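Local atomic coordinates of putative p22 protein (Leishmania major, PDB entry 1YQF), a protein that is of unknown function but belongs to the MAM33 family of mitochondrial glycoproteins and is a sequence homologue of human p32. Residues C63-T68 / V78-N83; H92-Y97 / L110-G115. One frame throughout, in Å; residues are numbered along the deposited sequence.

Contact 1: C63-T68 / V78-N83; sequences CTFDLT and VRYSTN
Tyr80 takes the crowded first torsion, its CG between the backbone N and the carbonyl carbon (chi1 62°), while Phe65 across from it holds CG beside its own backbone N (chi1 -63°). These rotamers lay the tyrosine ring under the neighbouring strand of an antiparallel beta hairpin, part of the sheet of this p32 homologue. The aromatic contact is CH-pi: Phe65 CB sits over one face of the tyrosine ring, 3.9 Å from the ring centroid, and the two rings, their planes close to parallel, are displaced until little of one lies over the other. Leu67 CD1 reaches Tyr80 CE1, and Thr82 CG2 comes to 3.4 Å from Phe65 CE1. Helix 173-202 closes over this apolar face, where Tyr182 meets the Phe65 ring edge-to-face; Tyr80 OH is buried there without a polar partner in the model.

Phe65 and Tyr80 exchange two backbone bonds, as do Leu67 and Val78; Leu67 N to Val78 O is the straightest at its hydrogen (175°), although the donor sits above the carbonyl plane. At the open end of the hairpin, Cys63 O accepts from Thr82 N, and Ser81 OG takes the N-H of Asn83 in an ST turn; the side-chain carboxamide of Asn83 is held by Leu145 O and Thr147 N of the second subunit.

The other face, with Thr64 and Ser81 too, is polar and centres on a salt bridge. Arg79, bent at chi3, grips Asp66 side-on, the two flat groups nearly coplanar: NE binds OD1 at 2.9 Å and NH2 binds OD2 at 3.1 Å, each oxygen accepting on its syn lone pair.

Contact 2: H92-Y97 / L110-G115; sequences HNIFVY and LSIEEG
Two faces of one antiparallel hairpin, strands 92-99 and 105-113, make a clear case of packing divided by side. The close face carries His92, Ile94, Val96, Leu110 and Ile112. Leu110, with CG beside its backbone N (chi1 -50°), brings CD1 to 3.5 Å from Val96 CG2, tighter than usual for two methyls. Ile94 holds CG1 in the crowded position between N and carbonyl carbon; this branch passes Leu110 CB obliquely, at 4.1 Å, and CG2 meets Ile112 CD1, the two isoleucines crossing at about a right angle. His92 meets Ile112 through CB, and both touch Val180 of helix 173-202.

On the reverse side the touch is slight. Exposed Asn93 places OD1 3.5 Å from Ser111 CB, a contact without a hydrogen bond. Ser111 OG instead donates to Glu113 OE1 on its own strand, from above the carboxylate plane, and also bonds Asn120 on strand 116-125.

Ile94 N gives Leu110 O a nearly straight bond (174°), returned by Leu110 N to Ile94 O, whereas Ile112 N to His92 O is more bent. With main-chain bonds and apolar side chains joining the strands, the pairing probably depends little on side-chain ionisation.

In the fold
Contact 1 and contact 2 come one after the other along the chain and sit in the same antiparallel sheet, where strands 74-81 and 92-99 are neighbours. Their centres lie 11 Å apart, and Arg79 N probably donates to Phe95 O at 2.8 Å across the seam. Both turn an apolar face to helix 173-202, aromatic and aliphatic in contact 1, chiefly aliphatic in contact 2. Contact 1, though nearer the centre of the chain, is only partly buried: its opposite face is polar, with a salt bridge, and its loop end meets the second subunit. Contact 2 lies farther out yet is mostly buried, with one exposed asparagine, and no other chain of the assembly touches it.

Contact 1: C63-T68 / V78-N83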
ATOM      1  N   CYS A  63      16.544  -4.314  -6.882  1.00 35.93           N
ATOM      2  CA  CYS A  63      17.287  -3.314  -6.122  1.00 35.23           C
ATOM      3  C   CYS A  63      17.268  -3.634  -4.625  1.00 34.42           C
ATOM      4  O   CYS A  63      17.547  -2.775  -3.798  1.00 34.00           O
ATOM      5  CB  CYS A  63      16.703  -1.928  -6.385  1.00 35.15           C
ATOM      6  SG  CYS A  63      17.281  -1.246  -7.947  1.00 37.17           S
ATOM      7  N   THR A  64      16.941  -4.880  -4.291  1.00 33.75           N
ATOM      8  CA  THR A  64      16.922  -5.344  -2.912  1.00 33.36           C
ATOM      9  C   THR A  64      18.240  -6.035  -2.584  1.00 33.69           C
ATOM     10  O   THR A  64      18.740  -6.834  -3.370  1.00 33.71           O
ATOM     11  CB  THR A  64      15.769  -6.328  -2.706  1.00 32.92           C
ATOM     12  OG1 THR A  64      14.536  -5.717  -3.100  1.00 32.90           O
ATOM     13  CG2 THR A  64      15.575  -6.639  -1.229  1.00 32.47           C
ATOM     14  N   PHE A  65      18.788  -5.727  -1.416  1.00 34.22           N
ATOM     15  CA  PHE A  65      20.042  -6.318  -0.965  1.00 34.81           C
ATOM     16  C   PHE A  65      19.922  -6.800   0.473  1.00 34.73           C
ATOM     17  O   PHE A  65      19.261  -6.177   1.297  1.00 34.58           O
ATOM     18  CB  PHE A  65      21.181  -5.305  -1.070  1.00 35.15           C
ATOM     19  CG  PHE A  65      21.466  -4.855  -2.474  1.00 37.21           C
ATOM     20  CD1 PHE A  65      20.740  -3.818  -3.045  1.00 39.70           C
ATOM     21  CD2 PHE A  65      22.470  -5.459  -3.222  1.00 39.31           C
ATOM     22  CE1 PHE A  65      21.003  -3.392  -4.349  1.00 40.80           C
ATOM     23  CE2 PHE A  65      22.745  -5.037  -4.526  1.00 40.53           C
ATOM     24  CZ  PHE A  65      22.009  -4.004  -5.089  1.00 40.93           C
ATOM     25  N   ASP A  66      20.577  -7.917   0.756  1.00 35.11           N
ATOM     26  CA  ASP A  66      20.617  -8.499   2.086  1.00 35.53           C
ATOM     27  C   ASP A  66      22.057  -8.531   2.567  1.00 35.93           C
ATOM     28  O   ASP A  66      22.937  -9.029   1.870  1.00 35.92           O
ATOM     29  CB  ASP A  66      20.080  -9.930   2.050  1.00 35.54           C
ATOM     30  CG  ASP A  66      18.572  -9.989   2.038  1.00 35.71           C
ATOM     31  OD1 ASP A  66      17.922  -8.942   1.827  1.00 37.46           O
ATOM     32  OD2 ASP A  66      17.951 -11.054   2.229  1.00 36.38           O
ATOM     33  N   LEU A  67      22.288  -7.998   3.760  1.00 36.49           N
ATOM     34  CA  LEU A  67      23.558  -8.165   4.450  1.00 36.82           C
ATOM     35  C   LEU A  67      23.364  -9.314   5.424  1.00 37.12           C
ATOM     36  O   LEU A  67      22.540  -9.219   6.325  1.00 36.73           O
ATOM     37  CB  LEU A  67      23.920  -6.895   5.208  1.00 36.89           C
ATOM     38  CG  LEU A  67      24.347  -5.718   4.335  1.00 37.53           C
ATOM     39  CD1 LEU A  67      24.305  -4.422   5.128  1.00 38.08           C
ATOM     40  CD2 LEU A  67      25.738  -5.964   3.789  1.00 37.30           C
ATOM     41  N   THR A  68      24.112 -10.398   5.237  1.00 38.04           N
ATOM     42  CA  THR A  68      23.987 -11.584   6.082  1.00 38.96           C
ATOM     43  C   THR A  68      25.242 -11.832   6.909  1.00 40.40           C
ATOM     44  O   THR A  68      26.353 -11.560   6.467  1.00 40.61           O
ATOM     45  CB  THR A  68      23.696 -12.829   5.225  1.00 38.62           C
ATOM     46  OG1 THR A  68      24.772 -13.052   4.299  1.00 38.86           O
ATOM     47  CG2 THR A  68      22.471 -12.620   4.345  1.00 37.80           C
ATOM     48  N   VAL A  78      20.179  -7.963   7.368  1.00 28.96           N
ATOM     49  CA  VAL A  78      19.812  -6.555   7.262  1.00 28.96           C
ATOM     50  C   VAL A  78      19.432  -6.298   5.811  1.00 29.23           C
ATOM     51  O   VAL A  78      20.276  -6.349   4.922  1.00 29.19           O
ATOM     52  CB  VAL A  78      20.963  -5.626   7.676  1.00 28.65           C
ATOM     53  CG1 VAL A  78      20.546  -4.163   7.539  1.00 27.74           C
ATOM     54  CG2 VAL A  78      21.403  -5.928   9.105  1.00 28.73           C
ATOM     55  N   ARG A  79      18.154  -6.026   5.584  1.00 29.57           N
ATOM     56  CA  ARG A  79      17.612  -5.892   4.241  1.00 29.83           C
ATOM     57  C   ARG A  79      17.298  -4.440   3.924  1.00 30.11           C
ATOM     58  O   ARG A  79      16.745  -3.720   4.747  1.00 29.92           O
ATOM     59  CB  ARG A  79      16.347  -6.741   4.119  1.00 29.82           C
ATOM     60  CG  ARG A  79      15.611  -6.595   2.797  1.00 29.99           C
ATOM     61  CD  ARG A  79      14.529  -7.632   2.608  1.00 30.07           C
ATOM     62  NE  ARG A  79      15.067  -8.991   2.535  1.00 29.48           N
ATOM     63  CZ  ARG A  79      14.343 -10.098   2.665  1.00 30.03           C
ATOM     64  NH1 ARG A  79      13.040 -10.022   2.882  1.00 29.57           N
ATOM     65  NH2 ARG A  79      14.918 -11.292   2.579  1.00 30.37           N
ATOM     66  N   TYR A  80      17.652  -4.020   2.719  1.00 30.73           N
ATOM     67  CA  TYR A  80      17.362  -2.669   2.255  1.00 31.56           C
ATOM     68  C   TYR A  80      17.198  -2.638   0.750  1.00 32.45           C
ATOM     69  O   TYR A  80      17.558  -3.584   0.052  1.00 32.95           O
ATOM     70  CB  TYR A  80      18.479  -1.712   2.656  1.00 31.46           C
ATOM     71  CG  TYR A  80      19.821  -2.063   2.060  1.00 31.99           C
ATOM     72  CD1 TYR A  80      20.580  -3.103   2.581  1.00 32.60           C
ATOM     73  CD2 TYR A  80      20.333  -1.355   0.975  1.00 32.72           C
ATOM     74  CE1 TYR A  80      21.812  -3.435   2.038  1.00 33.66           C
ATOM     75  CE2 TYR A  80      21.569  -1.677   0.427  1.00 32.97           C
ATOM     76  CZ  TYR A  80      22.302  -2.718   0.964  1.00 33.39           C
ATOM     77  OH  TYR A  80      23.524  -3.053   0.428  1.00 34.46           O
ATOM     78  N   SER A  81      16.663  -1.526   0.263  1.00 33.35           N
ATOM     79  CA  SER A  81      16.486  -1.293  -1.160  1.00 34.01           C
ATOM     80  C   SER A  81      17.252  -0.031  -1.534  1.00 35.65           C
ATOM     81  O   SER A  81      17.310   0.922  -0.749  1.00 35.83           O
ATOM     82  CB  SER A  81      14.998  -1.132  -1.491  1.00 33.63           C
ATOM     83  OG  SER A  81      14.804  -0.838  -2.867  1.00 32.52           O
ATOM     84  N   THR A  82      17.837  -0.021  -2.729  1.00 37.57           N
ATOM     85  CA  THR A  82      18.547   1.157  -3.226  1.00 39.40           C
ATOM     86  C   THR A  82      17.605   2.059  -4.024  1.00 41.59           C
ATOM     87  O   THR A  82      18.031   3.070  -4.578  1.00 41.28           O
ATOM     88  CB  THR A  82      19.749   0.747  -4.090  1.00 38.98           C
ATOM     89  OG1 THR A  82      19.302   0.002  -5.240  1.00 39.69           O
ATOM     90  CG2 THR A  82      20.656  -0.215  -3.341  1.00 38.16           C
ATOM     91  N   ASN A  83      16.331   1.675  -4.086  1.00 44.79           N
ATOM     92  CA  ASN A  83      15.291   2.523  -4.662  1.00 47.56           C
ATOM     93  C   ASN A  83      14.959   3.647  -3.699  1.00 51.32           C
ATOM     94  O   ASN A  83      14.976   3.464  -2.477  1.00 51.51           O
ATOM     95  CB  ASN A  83      14.016   1.721  -4.960  1.00 46.97           C
ATOM     96  CG  ASN A  83      14.044   1.058  -6.324  1.00 45.95           C
ATOM     97  OD1 ASN A  83      14.592   1.608  -7.281  1.00 42.87           O
ATOM     98  ND2 ASN A  83      13.444  -0.128  -6.421  1.00 44.29           N
TER

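Contact 2: H92-Y97 / L110-G115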
ATOM      1  N   HIS A  92      16.380   6.453   4.664  1.00 56.79           N
ATOM      2  CA  HIS A  92      16.811   5.134   4.218  1.00 52.55           C
ATOM      3  C   HIS A  92      16.322   4.107   5.229  1.00 48.69           C
ATOM      4  O   HIS A  92      16.780   4.092   6.368  1.00 48.22           O
ATOM      5  CB  HIS A  92      18.335   5.079   4.120  1.00 52.33           C
ATOM      6  CG  HIS A  92      18.895   5.863   2.975  1.00 52.87           C
ATOM      7  ND1 HIS A  92      19.066   5.323   1.718  1.00 52.87           N
ATOM      8  CD2 HIS A  92      19.324   7.145   2.896  1.00 53.39           C
ATOM      9  CE1 HIS A  92      19.575   6.240   0.914  1.00 53.05           C
ATOM     10  NE2 HIS A  92      19.741   7.354   1.604  1.00 53.36           N
ATOM     11  N   ASN A  93      15.386   3.258   4.815  1.00 44.05           N
ATOM     12  CA  ASN A  93      14.809   2.263   5.707  1.00 40.54           C
ATOM     13  C   ASN A  93      15.525   0.918   5.605  1.00 37.53           C
ATOM     14  O   ASN A  93      15.912   0.493   4.517  1.00 37.36           O
ATOM     15  CB  ASN A  93      13.317   2.100   5.410  1.00 40.45           C
ATOM     16  CG  ASN A  93      12.513   3.343   5.767  1.00 40.54           C
ATOM     17  OD1 ASN A  93      12.763   3.989   6.787  1.00 40.39           O
ATOM     18  ND2 ASN A  93      11.547   3.682   4.924  1.00 41.58           N
ATOM     19  N   ILE A  94      15.715   0.267   6.749  1.00 33.84           N
ATOM     20  CA  ILE A  94      16.278  -1.082   6.792  1.00 31.17           C
ATOM     21  C   ILE A  94      15.421  -1.995   7.656  1.00 30.15           C
ATOM     22  O   ILE A  94      14.770  -1.554   8.602  1.00 29.46           O
ATOM     23  CB  ILE A  94      17.746  -1.083   7.299  1.00 30.25           C
ATOM     24  CG1 ILE A  94      17.838  -0.585   8.745  1.00 28.18           C
ATOM     25  CG2 ILE A  94      18.620  -0.239   6.387  1.00 29.90           C
ATOM     26  CD1 ILE A  94      19.243  -0.672   9.338  1.00 27.20           C
ATOM     27  N   PHE A  95      15.438  -3.277   7.320  1.00 29.07           N
ATOM     28  CA  PHE A  95      14.700  -4.286   8.055  1.00 28.51           C
ATOM     29  C   PHE A  95      15.704  -5.299   8.571  1.00 27.77           C
ATOM     30  O   PHE A  95      16.364  -5.974   7.789  1.00 27.44           O
ATOM     31  CB  PHE A  95      13.647  -4.913   7.146  1.00 28.44           C
ATOM     32  CG  PHE A  95      12.691  -3.905   6.596  1.00 29.68           C
ATOM     33  CD1 PHE A  95      12.987  -3.219   5.423  1.00 30.58           C
ATOM     34  CD2 PHE A  95      11.531  -3.583   7.285  1.00 29.47           C
ATOM     35  CE1 PHE A  95      12.123  -2.252   4.928  1.00 29.40           C
ATOM     36  CE2 PHE A  95      10.666  -2.622   6.793  1.00 29.38           C
ATOM     37  CZ  PHE A  95      10.961  -1.956   5.614  1.00 29.26           C
ATOM     38  N   VAL A  96      15.838  -5.361   9.891  1.00 26.92           N
ATOM     39  CA  VAL A  96      16.800  -6.240  10.544  1.00 26.82           C
ATOM     40  C   VAL A  96      16.086  -7.496  11.028  1.00 26.86           C
ATOM     41  O   VAL A  96      15.141  -7.411  11.797  1.00 27.52           O
ATOM     42  CB  VAL A  96      17.465  -5.542  11.749  1.00 26.45           C
ATOM     43  CG1 VAL A  96      18.519  -6.437  12.383  1.00 26.68           C
ATOM     44  CG2 VAL A  96      18.086  -4.220  11.329  1.00 26.06           C
ATOM     45  N   TYR A  97      16.547  -8.658  10.583  1.00 26.76           N
ATOM     46  CA  TYR A  97      15.973  -9.930  11.000  1.00 26.62           C
ATOM     47  C   TYR A  97      16.969 -10.702  11.858  1.00 27.42           C
ATOM     48  O   TYR A  97      18.136 -10.838  11.503  1.00 27.58           O
ATOM     49  CB  TYR A  97      15.561 -10.761   9.784  1.00 26.17           C
ATOM     50  CG  TYR A  97      14.607 -10.043   8.854  1.00 24.07           C
ATOM     51  CD1 TYR A  97      15.086  -9.200   7.854  1.00 23.62           C
ATOM     52  CD2 TYR A  97      13.229 -10.202   8.973  1.00 22.40           C
ATOM     53  CE1 TYR A  97      14.216  -8.529   6.996  1.00 23.07           C
ATOM     54  CE2 TYR A  97      12.352  -9.534   8.119  1.00 22.28           C
ATOM     55  CZ  TYR A  97      12.856  -8.701   7.132  1.00 22.60           C
ATOM     56  OH  TYR A  97      12.008  -8.042   6.274  1.00 21.61           O
ATOM     57  N   LEU A 110      14.201   0.079  11.170  1.00 26.24           N
ATOM     58  CA  LEU A 110      14.896   1.304  11.526  1.00 26.90           C
ATOM     59  C   LEU A 110      15.059   2.201  10.318  1.00 27.58           C
ATOM     60  O   LEU A 110      15.049   1.745   9.181  1.00 26.78           O
ATOM     61  CB  LEU A 110      16.269   1.000  12.133  1.00 26.97           C
ATOM     62  CG  LEU A 110      16.313  -0.028  13.263  1.00 27.13           C
ATOM     63  CD1 LEU A 110      16.512  -1.415  12.697  1.00 27.90           C
ATOM     64  CD2 LEU A 110      17.411   0.294  14.259  1.00 28.00           C
ATOM     65  N   SER A 111      15.198   3.491  10.583  1.00 29.21           N
ATOM     66  CA  SER A 111      15.501   4.462   9.543  1.00 31.06           C
ATOM     67  C   SER A 111      16.850   5.101   9.850  1.00 33.14           C
ATOM     68  O   SER A 111      17.240   5.226  11.015  1.00 32.93           O
ATOM     69  CB  SER A 111      14.399   5.518   9.450  1.00 30.76           C
ATOM     70  OG  SER A 111      14.067   6.030  10.725  1.00 31.59           O
ATOM     71  N   ILE A 112      17.564   5.482   8.798  1.00 35.90           N
ATOM     72  CA  ILE A 112      18.870   6.112   8.925  1.00 38.11           C
ATOM     73  C   ILE A 112      18.696   7.586   8.593  1.00 40.26           C
ATOM     74  O   ILE A 112      18.354   7.941   7.465  1.00 40.33           O
ATOM     75  CB  ILE A 112      19.896   5.457   7.977  1.00 38.21           C
ATOM     76  CG1 ILE A 112      19.950   3.943   8.206  1.00 38.59           C
ATOM     77  CG2 ILE A 112      21.286   6.073   8.185  1.00 38.11           C
ATOM     78  CD1 ILE A 112      20.706   3.188   7.133  1.00 39.31           C
ATOM     79  N   GLU A 113      18.911   8.433   9.593  1.00 43.03           N
ATOM     80  CA  GLU A 113      18.746   9.873   9.447  1.00 45.11           C
ATOM     81  C   GLU A 113      19.855  10.604  10.197  1.00 47.01           C
ATOM     82  O   GLU A 113      19.994  10.447  11.411  1.00 47.40           O
ATOM     83  CB  GLU A 113      17.362  10.324   9.941  1.00 45.09           C
ATOM     84  CG  GLU A 113      16.806   9.563  11.136  1.00 44.94           C
ATOM     85  CD  GLU A 113      15.291   9.645  11.226  1.00 44.90           C
ATOM     86  OE1 GLU A 113      14.606   9.022  10.383  1.00 43.39           O
ATOM     87  OE2 GLU A 113      14.784  10.330  12.141  1.00 45.32           O
ATOM     88  N   GLU A 114      20.639  11.390   9.458  1.00 49.10           N
ATOM     89  CA  GLU A 114      21.772  12.141  10.002  1.00 50.74           C
ATOM     90  C   GLU A 114      22.847  11.215  10.576  1.00 50.41           C
ATOM     91  O   GLU A 114      23.469  11.517  11.601  1.00 50.61           O
ATOM     92  CB  GLU A 114      21.306  13.159  11.056  1.00 51.72           C
ATOM     93  CG  GLU A 114      20.120  14.021  10.629  1.00 54.81           C
ATOM     94  CD  GLU A 114      20.441  14.939   9.462  1.00 57.66           C
ATOM     95  OE1 GLU A 114      20.658  14.431   8.338  1.00 59.03           O
ATOM     96  OE2 GLU A 114      20.471  16.176   9.664  1.00 59.16           O
ATOM     97  N   GLY A 115      23.058  10.084   9.902  1.00 49.98           N
ATOM     98  CA  GLY A 115      24.015   9.082  10.343  1.00 49.40           C
ATOM     99  C   GLY A 115      23.642   8.433  11.664  1.00 48.70           C
ATOM    100  O   GLY A 115      24.492   7.842  12.328  1.00 48.96           O
TER